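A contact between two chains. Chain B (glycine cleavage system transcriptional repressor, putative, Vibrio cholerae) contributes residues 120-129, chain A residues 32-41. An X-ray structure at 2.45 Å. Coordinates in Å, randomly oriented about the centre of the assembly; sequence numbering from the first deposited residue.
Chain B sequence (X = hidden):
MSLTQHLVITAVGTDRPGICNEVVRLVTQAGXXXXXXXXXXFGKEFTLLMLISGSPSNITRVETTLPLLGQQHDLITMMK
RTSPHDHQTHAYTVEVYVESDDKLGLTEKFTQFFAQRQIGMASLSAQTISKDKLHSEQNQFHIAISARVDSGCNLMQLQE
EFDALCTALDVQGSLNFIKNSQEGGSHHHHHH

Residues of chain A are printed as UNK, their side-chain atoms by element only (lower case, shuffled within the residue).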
# COMPACT_ATOMS: atom_id res chain seq x y z
N GLY B 120 2.32 11.17 7.95
CA GLY B 120 2.54 10.36 6.77
C GLY B 120 1.24 9.91 6.14
O GLY B 120 0.34 9.47 6.85
N MET B 121 1.11 10.03 4.83
CA MET B 121 -0.12 9.59 4.19
C MET B 121 0.02 8.11 3.86
O MET B 121 1.13 7.61 3.74
CB MET B 121 -0.36 10.37 2.90
CG MET B 121 -0.23 11.87 3.02
SD MET B 121 -0.54 12.63 1.39
CE MET B 121 1.03 12.27 0.55
N ALA B 122 -1.11 7.42 3.72
CA ALA B 122 -1.12 6.00 3.39
C ALA B 122 -1.78 5.79 2.03
O ALA B 122 -1.51 4.81 1.34
CB ALA B 122 -1.85 5.23 4.45
N SER B 123 -2.65 6.70 1.63
CA SER B 123 -3.31 6.57 0.33
C SER B 123 -3.84 7.90 -0.15
O SER B 123 -4.24 8.75 0.63
CB SER B 123 -4.45 5.54 0.38
OG SER B 123 -5.58 6.06 1.06
N LEU B 124 -3.86 8.05 -1.47
CA LEU B 124 -4.32 9.28 -2.07
C LEU B 124 -4.97 9.01 -3.42
O LEU B 124 -4.69 8.01 -4.05
CB LEU B 124 -3.12 10.23 -2.23
CG LEU B 124 -3.30 11.63 -2.81
CD1 LEU B 124 -2.14 12.53 -2.38
CD2 LEU B 124 -3.39 11.55 -4.32
N SER B 125 -5.86 9.90 -3.81
CA SER B 125 -6.54 9.84 -5.09
C SER B 125 -6.93 11.29 -5.39
O SER B 125 -7.41 12.01 -4.51
CB SER B 125 -7.80 8.95 -5.03
OG SER B 125 -8.89 9.59 -4.37
N ALA B 126 -6.67 11.72 -6.62
CA ALA B 126 -6.99 13.07 -7.07
C ALA B 126 -7.44 12.87 -8.51
O ALA B 126 -6.67 12.42 -9.35
CB ALA B 126 -5.74 13.94 -7.02
N GLN B 127 -8.70 13.19 -8.79
CA GLN B 127 -9.22 12.96 -10.13
C GLN B 127 -10.42 13.81 -10.47
O GLN B 127 -11.11 14.32 -9.60
CB GLN B 127 -9.60 11.48 -10.26
CG GLN B 127 -10.80 11.08 -9.40
CD GLN B 127 -10.86 9.58 -9.12
OE1 GLN B 127 -10.86 8.76 -10.04
NE2 GLN B 127 -10.93 9.22 -7.83
N THR B 128 -10.67 13.95 -11.76
CA THR B 128 -11.81 14.69 -12.27
C THR B 128 -12.91 13.63 -12.40
O THR B 128 -12.66 12.54 -12.91
CB THR B 128 -11.52 15.27 -13.66
OG1 THR B 128 -10.43 16.20 -13.58
CG2 THR B 128 -12.75 15.95 -14.22
N ILE B 129 -14.12 13.94 -11.94
CA ILE B 129 -15.23 12.99 -12.02
C ILE B 129 -16.13 13.25 -13.23
O ILE B 129 -16.20 14.39 -13.71
CB ILE B 129 -16.09 13.04 -10.74
CG1 ILE B 129 -15.20 13.10 -9.50
CG2 ILE B 129 -16.97 11.79 -10.66
CD1 ILE B 129 -14.38 11.85 -9.26
N UNK A 32 -3.28 13.70 -16.08
CA UNK A 32 -3.79 12.40 -15.65
C UNK A 32 -4.51 12.45 -14.31
O UNK A 32 -4.36 13.38 -13.53
c UNK A 32 -2.66 11.38 -15.60
s UNK A 32 -1.86 11.05 -17.19
N UNK A 33 -5.30 11.42 -14.07
CA UNK A 33 -6.05 11.28 -12.83
C UNK A 33 -5.37 10.23 -11.98
O UNK A 33 -4.82 9.26 -12.50
o UNK A 33 -9.34 11.76 -14.34
c UNK A 33 -8.34 11.99 -13.66
n UNK A 33 -7.96 13.22 -13.34
c UNK A 33 -7.48 10.85 -13.13
N UNK A 34 -5.38 10.44 -10.67
CA UNK A 34 -4.81 9.48 -9.74
C UNK A 34 -6.03 8.79 -9.14
O UNK A 34 -6.73 9.38 -8.31
c UNK A 34 -3.45 9.18 -7.64
c UNK A 34 -2.80 10.91 -9.28
c UNK A 34 -3.98 10.18 -8.64
c UNK A 34 -1.98 11.76 -8.31
N UNK A 35 -6.29 7.56 -9.57
CA UNK A 35 -7.45 6.80 -9.10
C UNK A 35 -7.27 6.23 -7.69
O UNK A 35 -8.22 6.16 -6.90
c UNK A 35 -8.02 6.23 -11.47
c UNK A 35 -8.98 4.87 -9.61
c UNK A 35 -8.03 5.15 -12.56
c UNK A 35 -7.76 5.65 -10.08
N UNK A 36 -6.05 5.84 -7.37
CA UNK A 36 -5.78 5.27 -6.06
C UNK A 36 -4.26 5.17 -5.92
O UNK A 36 -3.53 5.37 -6.88
c UNK A 36 -6.44 3.90 -5.96
c UNK A 36 -6.69 3.46 -4.53
o UNK A 36 -7.10 2.29 -4.34
o UNK A 36 -6.49 4.27 -3.60
N UNK A 37 -3.80 4.86 -4.71
CA UNK A 37 -2.37 4.73 -4.48
C UNK A 37 -2.14 4.23 -3.07
O UNK A 37 -3.05 4.22 -2.25
o UNK A 37 -2.07 7.05 -3.70
c UNK A 37 -1.67 6.10 -4.68
N UNK A 38 -0.92 3.78 -2.79
CA UNK A 38 -0.56 3.32 -1.46
C UNK A 38 0.77 3.97 -1.19
O UNK A 38 1.69 3.92 -2.02
c UNK A 38 -4.93 0.93 -1.36
c UNK A 38 -1.72 1.08 -1.53
n UNK A 38 -3.91 0.70 -0.54
c UNK A 38 -0.42 1.79 -1.41
n UNK A 38 -4.93 1.99 -2.17
c UNK A 38 -2.70 1.52 -0.45
n UNK A 38 -5.92 0.05 -1.43
N UNK A 39 0.86 4.62 -0.04
CA UNK A 39 2.07 5.30 0.33
C UNK A 39 2.52 4.77 1.68
O UNK A 39 1.71 4.54 2.57
c UNK A 39 0.87 8.78 -0.90
c UNK A 39 1.15 7.28 -0.86
c UNK A 39 1.82 6.81 0.43
c UNK A 39 3.12 7.54 0.70
N UNK A 40 3.82 4.57 1.81
CA UNK A 40 4.33 4.06 3.07
C UNK A 40 5.78 4.47 3.22
O UNK A 40 6.50 4.66 2.23
c UNK A 40 4.20 2.54 3.11
N UNK A 41 6.21 4.62 4.46
CA UNK A 41 7.59 4.97 4.73
C UNK A 41 8.17 3.73 5.40
O UNK A 41 7.94 3.48 6.58
c UNK A 41 8.80 7.13 5.44
c UNK A 41 10.10 6.54 7.85
c UNK A 41 7.62 6.19 5.65
s UNK A 41 10.36 6.43 6.02
O HOH W 1 -10.73 6.02 -7.19

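Position 32 of chain A carries one carbon and then a sulfur, turned away from chain B; this is Cys32(A), a buried thiol that leaves the contact to its neighbours.

At position 33 two carbons end in one oxygen and one nitrogen. Aspartate would carry two oxygens, so this is Asn33(A). Its CB lies 3.6 Å from CB of Gln127(B), and its short side chain ends beside the backbone of Thr128(B).

Position 34 has four carbons, forked at the first, with one arm two carbons long: Ile34(A). Its N donates to O of Ala126(B) at 2.7 Å, and N of Ala126(B) returns a bond to its O at 2.9 Å. A buried aliphatic chain suits the place, for CG2 packs 4.1 Å from CD2 of Leu124(B).

The same forked carbons recur at position 35, Ile35(A), but here CB points away from chain B. What the residue offers is largely backbone: its O accepts a bond from a water at 2.5 Å, and that water accepts one from NE2 of Gln127(B) at 3.3 Å.

Position 36 shows two carbons, the second bearing two oxygens, a carboxylate: Asp36(A). Its OD1 takes a weak bond, 3.0 Å long, from N of position 37, so the acid serves its own strand.

One carbon and one oxygen make position 37 Ser37(A). The OG donates to O of Leu124(B) at 2.8 Å. The backbone N lies 3.3 Å from that same O, but at a poor angle; the small hydroxyl supplies the bond instead.

Position 38 runs through three carbons and a nitrogen to a carbon holding two more nitrogens, the guanidinium of Arg38(A). NH1 forms a salt bridge with OD2 of Asp36(A) at 3.1 Å and also donates to O of Ser37(A) at 2.9 Å, which ties the long chain back along its own strand.

Position 39 is again four carbons forked at the first, Ile39(A), now pointing toward chain B. Its CD1 reaches CE of Met121(B) at 3.8 Å, while its N donates to O of Ala122(B) at 2.7 Å.

A single carbon, directed away, marks position 40 as Ala40(A). Position 41, two carbons, sulfur and carbon unbranched, is Met41(A), exposed and clear of chain B.

The two strands run roughly antiparallel, at 142°. Backbone bonds fasten Ala126(B) to Ile34(A) and Ala122(B) to Ile39(A), the serine hydroxyl holds Leu124(B) between them, and the isoleucines at 34 and 39 add apolar packing against Leu124(B).

Chain A (32-41) CNIIDSRIAM
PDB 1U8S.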